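Local coordinates for protein adenosylmethionine-8-amino-7-oxononanoate aminotransferase (Methanocaldococcus jannaschii, PDB 6ZHK) that probably transfers an amino group from S-adenosylmethionine to 7-keto-8-aminopelargonic acid, a pyridoxal-phosphate-dependent step of biotin biosynthesis, at residues Y136-D142 / N261-F265; T146-K152 / F180-N186. Residue numbers count along the deposited sequence, not the author numbering.

Interaction 1: Y136-D142 / N261-F265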
loop_
_atom_site.group_PDB
_atom_site.type_symbol
_atom_site.label_atom_id
_atom_site.label_comp_id
_atom_site.label_asym_id
_atom_site.label_seq_id
_atom_site.Cartn_x
_atom_site.Cartn_y
_atom_site.Cartn_z
ATOM N N TYR A 136 -19.145 9.262 3.469
ATOM C CA TYR A 136 -20.169 9.251 4.509
ATOM C C TYR A 136 -21.100 10.462 4.344
ATOM O O TYR A 136 -22.336 10.333 4.370
ATOM C CB TYR A 136 -19.520 9.305 5.882
ATOM C CG TYR A 136 -20.441 9.573 7.052
ATOM C CD1 TYR A 136 -21.254 8.569 7.603
ATOM C CD2 TYR A 136 -20.498 10.836 7.612
ATOM C CE1 TYR A 136 -22.052 8.816 8.739
ATOM C CE2 TYR A 136 -21.304 11.092 8.729
ATOM C CZ TYR A 136 -22.110 10.098 9.251
ATOM O OH TYR A 136 -22.860 10.363 10.383
ATOM N N TYR A 137 -20.519 11.662 4.247
ATOM C CA TYR A 137 -21.349 12.859 4.244
ATOM C C TYR A 137 -22.117 12.973 2.934
ATOM O O TYR A 137 -23.256 13.416 2.935
ATOM C CB TYR A 137 -20.529 14.134 4.473
ATOM C CG TYR A 137 -20.036 14.262 5.898
ATOM C CD1 TYR A 137 -20.929 14.520 6.934
ATOM C CD2 TYR A 137 -18.684 14.081 6.218
ATOM C CE1 TYR A 137 -20.496 14.662 8.253
ATOM C CE2 TYR A 137 -18.255 14.230 7.531
ATOM C CZ TYR A 137 -19.146 14.515 8.545
ATOM O OH TYR A 137 -18.679 14.626 9.831
ATOM N N VAL A 138 -21.520 12.540 1.811
ATOM C CA VAL A 138 -22.309 12.563 0.599
ATOM C C VAL A 138 -23.550 11.683 0.772
ATOM O O VAL A 138 -24.669 12.045 0.343
ATOM C CB VAL A 138 -21.461 12.024 -0.562
ATOM C CG1 VAL A 138 -22.334 11.724 -1.759
ATOM C CG2 VAL A 138 -20.323 12.978 -0.901
ATOM N N LEU A 139 -23.373 10.491 1.335
ATOM C CA LEU A 139 -24.456 9.534 1.422
ATOM C C LEU A 139 -25.486 10.032 2.428
ATOM O O LEU A 139 -26.656 9.772 2.265
ATOM C CB LEU A 139 -23.913 8.161 1.881
ATOM C CG LEU A 139 -23.173 7.384 0.780
ATOM C CD1 LEU A 139 -22.488 6.163 1.366
ATOM C CD2 LEU A 139 -24.144 6.960 -0.315
ATOM N N ARG A 140 -25.026 10.709 3.457
ATOM C CA ARG A 140 -25.932 11.174 4.498
ATOM C C ARG A 140 -26.729 12.399 4.018
ATOM O O ARG A 140 -27.682 12.823 4.683
ATOM C CB ARG A 140 -25.142 11.605 5.730
ATOM C CG ARG A 140 -25.985 11.718 7.001
ATOM C CD ARG A 140 -25.072 12.098 8.160
ATOM N NE ARG A 140 -24.561 13.485 8.111
ATOM C CZ ARG A 140 -24.144 14.165 9.157
ATOM N NH1 ARG A 140 -23.786 15.417 9.015
ATOM N NH2 ARG A 140 -24.026 13.580 10.335
ATOM N N GLY A 141 -26.389 12.943 2.843
ATOM C CA GLY A 141 -27.163 14.058 2.285
ATOM C C GLY A 141 -26.557 15.424 2.554
ATOM O O GLY A 141 -27.106 16.453 2.134
ATOM N N ASP A 142 -25.380 15.471 3.181
ATOM C CA ASP A 142 -24.693 16.753 3.342
ATOM C C ASP A 142 -24.057 17.229 2.045
ATOM O O ASP A 142 -23.628 16.405 1.247
ATOM C CB ASP A 142 -23.595 16.684 4.396
ATOM C CG ASP A 142 -24.094 16.217 5.746
ATOM O OD1 ASP A 142 -24.634 15.112 5.822
ATOM O OD2 ASP A 142 -23.901 16.967 6.712
ATOM N N ASN A 261 -19.576 19.742 16.855
ATOM C CA ASN A 261 -19.768 20.436 15.591
ATOM C C ASN A 261 -20.022 19.473 14.442
ATOM O O ASN A 261 -19.988 19.909 13.287
ATOM C CB ASN A 261 -18.574 21.341 15.229
ATOM C CG ASN A 261 -18.381 22.536 16.146
ATOM O OD1 ASN A 261 -17.598 22.521 17.121
ATOM N ND2 ASN A 261 -19.035 23.625 15.807
ATOM N N ASP A 262 -20.322 18.199 14.733
ATOM C CA ASP A 262 -20.773 17.272 13.718
ATOM C C ASP A 262 -19.698 17.085 12.661
ATOM O O ASP A 262 -20.030 17.057 11.483
ATOM C CB ASP A 262 -22.091 17.716 13.052
ATOM C CG ASP A 262 -22.707 16.664 12.131
ATOM O OD1 ASP A 262 -22.597 15.434 12.426
ATOM O OD2 ASP A 262 -23.262 17.087 11.083
ATOM N N VAL A 263 -18.430 16.971 13.088
ATOM C CA VAL A 263 -17.348 16.634 12.168
ATOM C C VAL A 263 -16.722 15.276 12.536
ATOM O O VAL A 263 -16.455 15.018 13.688
ATOM C CB VAL A 263 -16.276 17.737 12.131
ATOM C CG1 VAL A 263 -15.055 17.368 11.237
ATOM C CG2 VAL A 263 -16.871 19.109 11.791
ATOM N N ILE A 264 -16.414 14.419 11.548
ATOM C CA ILE A 264 -15.679 13.158 11.767
ATOM C C ILE A 264 -14.248 13.461 12.238
ATOM O O ILE A 264 -13.546 14.330 11.689
ATOM C CB ILE A 264 -15.660 12.287 10.483
ATOM C CG1 ILE A 264 -16.959 11.488 10.355
ATOM C CG2 ILE A 264 -14.470 11.317 10.513
ATOM C CD1 ILE A 264 -17.120 10.875 8.953
ATOM N N PHE A 265 -13.814 12.702 13.273
ATOM C CA PHE A 265 -12.455 12.846 13.768
ATOM C C PHE A 265 -11.704 11.557 13.448
ATOM O O PHE A 265 -12.136 10.467 13.848
ATOM C CB PHE A 265 -12.436 13.106 15.291
ATOM C CG PHE A 265 -11.048 13.250 15.889
ATOM C CD1 PHE A 265 -10.019 13.872 15.181
ATOM C CD2 PHE A 265 -10.760 12.777 17.162
ATOM C CE1 PHE A 265 -8.747 14.010 15.725
ATOM C CE2 PHE A 265 -9.476 12.892 17.710
ATOM C CZ PHE A 265 -8.479 13.518 16.990
HETATM O O HOH W 1 -20.388 13.908 11.699
#
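Charge dominates the outer part of this contact between the end of helix 122-140 and the turn leading from helix 250-261 into strand 265-268. The Arg140 guanidinium forms a two-pronged salt bridge to Asp262 (NH1-OD2 2.7 Å, NH2-OD1 3.1 Å) and another to Asp142 (NE-OD1 2.8 Å, NH1-OD2 2.8 Å). It offsets the repulsion between the two carboxylates, whose OD2 atoms are 4.4 Å apart; Arg145 also bridges both. Further in, the Tyr137 hydroxyl accepts a weak hydrogen bond (Ile264 N to Tyr137 OH 2.8 Å), and water 1, hydrogen-bonded to Tyr137 OH (2.6 Å), donates to Asp262 OD1 (2.8 Å). Ile264 CD1 makes the apolar contacts, 3.6 Å from Tyr136 CD2 and 3.8 Å from Tyr137 CE2; Ile319 of helix 317-321 packs on Tyr136 and Ile264. Gly141 and Asp262, both at positive phi, each end their helix in a Schellman motif. The chemistry joins two helix C-termini through a salt-bridge network on the partly exposed side, with tyrosine rings and isoleucine buried beneath.

Interaction 2: T146-K152 / F180-N186; sequences TKFISVK and FKGYHAN
Phe148 (chi1 p, 64°) lays one ring face over Gly182 CA, a CH-pi contact with 3.8 Å from that atom to the ring centroid; a beta carbon on Gly182 (phi/psi -162/-149) would clash with Phe148 CE1. The same ring turns its edge toward the His184 face (chi1 m; centroids 5.5 Å apart, offset edge-to-face), and its CD1 meets CE1 of Phe180 (chi1 p) at 3.6 Å. Strands 147-151 and 183-185 are extended and parallel, axes 4.3 Å apart at 29°, pairing Ile149 with Tyr183, Ser150 with His184 and Val151 with Ala185. Ile149, Val151, Tyr183 and Ala185 point to one face, Ser150 and His184 to the other. The ladder is Tyr183 N-Phe148 O, Ser150 N-Tyr183 O, Ala185 N-Ser150 O and Lys152 N-Ala185 O, each 2.9 Å. Lys147 CD lies 3.5 Å from Tyr183 OH (chi1 m), hydrogen-bonded to Glu227. Water 2 donates to Thr146 O (2.4 Å) and Lys181 O (2.9 Å). This is a beta-alpha-beta crossover in the seven-stranded sheet of fold-type-I aminotransferases. Helix 160-165 packs on Phe148 and Phe180, helix 211-224 on Ile149, Val151 and Ala185 across the sheet; strand 228-234 flanks 147-151, while 183-185 is the chain's edge strand.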
loop_
_atom_site.group_PDB
_atom_site.type_symbol
_atom_site.label_atom_id
_atom_site.label_comp_id
_atom_site.label_asym_id
_atom_site.label_seq_id
_atom_site.Cartn_x
_atom_site.Cartn_y
_atom_site.Cartn_z
ATOM N N THR A 146 -16.035 19.209 1.543
ATOM C CA THR A 146 -14.993 18.837 0.604
ATOM C C THR A 146 -13.613 19.184 1.154
ATOM O O THR A 146 -12.608 18.791 0.575
ATOM C CB THR A 146 -15.189 19.520 -0.750
ATOM O OG1 THR A 146 -15.112 20.912 -0.512
ATOM C CG2 THR A 146 -16.547 19.253 -1.355
ATOM N N LYS A 147 -13.562 19.826 2.325
ATOM C CA LYS A 147 -12.303 20.261 2.886
ATOM C C LYS A 147 -12.029 19.485 4.164
ATOM O O LYS A 147 -12.838 18.672 4.608
ATOM C CB LYS A 147 -12.280 21.786 3.089
ATOM C CG LYS A 147 -12.193 22.585 1.773
ATOM C CD LYS A 147 -12.021 24.082 1.973
ATOM C CE LYS A 147 -11.472 24.823 0.767
ATOM N NZ LYS A 147 -12.276 24.552 -0.455
ATOM N N PHE A 148 -10.818 19.654 4.675
ATOM C CA PHE A 148 -10.455 18.965 5.895
ATOM C C PHE A 148 -9.710 19.950 6.785
ATOM O O PHE A 148 -9.300 21.007 6.324
ATOM C CB PHE A 148 -9.550 17.783 5.582
ATOM C CG PHE A 148 -8.266 18.249 4.994
ATOM C CD1 PHE A 148 -8.136 18.413 3.625
ATOM C CD2 PHE A 148 -7.204 18.607 5.830
ATOM C CE1 PHE A 148 -6.969 18.925 3.107
ATOM C CE2 PHE A 148 -6.026 19.101 5.311
ATOM C CZ PHE A 148 -5.916 19.251 3.927
ATOM N N ILE A 149 -9.551 19.570 8.038
ATOM C CA ILE A 149 -8.701 20.308 8.944
ATOM C C ILE A 149 -7.630 19.362 9.470
ATOM O O ILE A 149 -7.910 18.227 9.908
ATOM C CB ILE A 149 -9.547 20.810 10.147
ATOM C CG1 ILE A 149 -10.479 21.947 9.720
ATOM C CG2 ILE A 149 -8.562 21.308 11.200
ATOM C CD1 ILE A 149 -11.520 22.342 10.778
ATOM N N SER A 150 -6.401 19.851 9.487
ATOM C CA SER A 150 -5.320 19.099 10.090
ATOM C C SER A 150 -4.346 20.116 10.716
ATOM O O SER A 150 -4.765 21.235 11.048
ATOM C CB SER A 150 -4.710 18.267 9.006
ATOM O OG SER A 150 -3.711 17.428 9.554
ATOM N N VAL A 151 -3.077 19.715 10.901
ATOM C CA VAL A 151 -2.059 20.593 11.486
ATOM C C VAL A 151 -0.837 20.684 10.607
ATOM O O VAL A 151 -0.483 19.752 9.898
ATOM C CB VAL A 151 -1.665 20.188 12.922
ATOM C CG1 VAL A 151 -2.812 20.448 13.883
ATOM C CG2 VAL A 151 -1.143 18.755 13.034
ATOM N N LYS A 152 -0.200 21.863 10.656
ATOM C CA LYS A 152 1.087 22.033 10.002
ATOM C C LYS A 152 2.091 21.061 10.635
ATOM O O LYS A 152 2.052 20.831 11.859
ATOM C CB LYS A 152 1.552 23.469 10.185
ATOM C CG LYS A 152 0.774 24.518 9.377
ATOM C CD LYS A 152 1.098 25.934 9.862
ATOM C CE LYS A 152 -0.046 26.898 9.611
ATOM N NZ LYS A 152 0.415 28.306 9.518
ATOM N N PHE A 180 -5.457 18.036 -2.724
ATOM C CA PHE A 180 -6.737 18.685 -2.484
ATOM C C PHE A 180 -6.553 19.544 -1.239
ATOM O O PHE A 180 -5.711 19.225 -0.405
ATOM C CB PHE A 180 -7.917 17.698 -2.379
ATOM C CG PHE A 180 -7.767 16.633 -1.322
ATOM C CD1 PHE A 180 -8.029 16.913 0.016
ATOM C CD2 PHE A 180 -7.339 15.364 -1.663
ATOM C CE1 PHE A 180 -7.918 15.935 0.986
ATOM C CE2 PHE A 180 -7.193 14.385 -0.693
ATOM C CZ PHE A 180 -7.521 14.661 0.637
ATOM N N LYS A 181 -7.318 20.650 -1.129
ATOM C CA LYS A 181 -6.956 21.691 -0.191
ATOM C C LYS A 181 -7.822 21.646 1.070
ATOM O O LYS A 181 -8.974 21.218 1.077
ATOM C CB LYS A 181 -6.990 23.057 -0.900
ATOM C CG LYS A 181 -6.118 23.166 -2.144
ATOM C CD LYS A 181 -4.651 22.882 -1.795
ATOM C CE LYS A 181 -3.653 23.085 -2.942
ATOM N NZ LYS A 181 -4.003 22.234 -4.108
ATOM N N GLY A 182 -7.307 22.235 2.144
ATOM C CA GLY A 182 -8.051 22.272 3.398
ATOM C C GLY A 182 -7.460 23.357 4.293
ATOM O O GLY A 182 -6.921 24.328 3.788
ATOM N N TYR A 183 -7.518 23.157 5.612
ATOM C CA TYR A 183 -7.050 24.127 6.592
ATOM C C TYR A 183 -6.041 23.468 7.526
ATOM O O TYR A 183 -6.261 22.337 7.993
ATOM C CB TYR A 183 -8.232 24.571 7.446
ATOM C CG TYR A 183 -9.320 25.165 6.571
ATOM C CD1 TYR A 183 -9.164 26.454 6.063
ATOM C CD2 TYR A 183 -10.445 24.442 6.204
ATOM C CE1 TYR A 183 -10.109 27.008 5.214
ATOM C CE2 TYR A 183 -11.422 24.989 5.362
ATOM C CZ TYR A 183 -11.247 26.287 4.885
ATOM O OH TYR A 183 -12.107 26.905 4.033
ATOM N N HIS A 184 -4.947 24.168 7.834
ATOM C CA HIS A 184 -4.015 23.540 8.761
ATOM C C HIS A 184 -3.830 24.486 9.935
ATOM O O HIS A 184 -3.428 25.623 9.712
ATOM C CB HIS A 184 -2.655 23.382 8.104
ATOM C CG HIS A 184 -2.609 22.273 7.136
ATOM N ND1 HIS A 184 -2.898 22.468 5.799
ATOM C CD2 HIS A 184 -2.349 20.961 7.297
ATOM C CE1 HIS A 184 -2.766 21.302 5.169
ATOM N NE2 HIS A 184 -2.436 20.388 6.055
ATOM N N ALA A 185 -4.155 24.022 11.147
ATOM C CA ALA A 185 -3.852 24.801 12.329
ATOM C C ALA A 185 -2.341 24.788 12.601
ATOM O O ALA A 185 -1.585 23.966 12.057
ATOM C CB ALA A 185 -4.602 24.254 13.483
ATOM N N ASN A 186 -1.902 25.691 13.501
ATOM C CA ASN A 186 -0.494 25.693 13.850
ATOM C C ASN A 186 -0.190 24.451 14.673
ATOM O O ASN A 186 -1.060 23.949 15.387
ATOM C CB ASN A 186 -0.053 26.935 14.623
ATOM C CG ASN A 186 -0.089 28.161 13.743
ATOM O OD1 ASN A 186 0.431 28.144 12.623
ATOM N ND2 ASN A 186 -0.716 29.211 14.254
HETATM O O HOH W 2 -10.769 19.703 -0.670
#

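Interaction 2 is nested inside the chain loop that interaction 1 closes, and their centres lie 16 Å apart. A loop of six residues connects helix 122-140 to strand 147-151, and its Arg145 reaches back to the carboxylates of interaction 1. Strand 228-234 links the two sites: Val231 is backbone hydrogen-bonded to Ile264, and Cys230 and Ile232 to Ile149. Interaction 2 forms the edge of the large-domain sheet, and interaction 1 packs a helix end against the approach to one of its strands. Predicted active-site residues lie close by: Asp268, predicted to bind pyridoxal phosphate, which is absent from this structure, with its side chain about 12 Å from that of Ile264 and about 9 Å from that of Ser150, and Tyr155, probably substrate-binding, about 9 Å from Val151 between side chains.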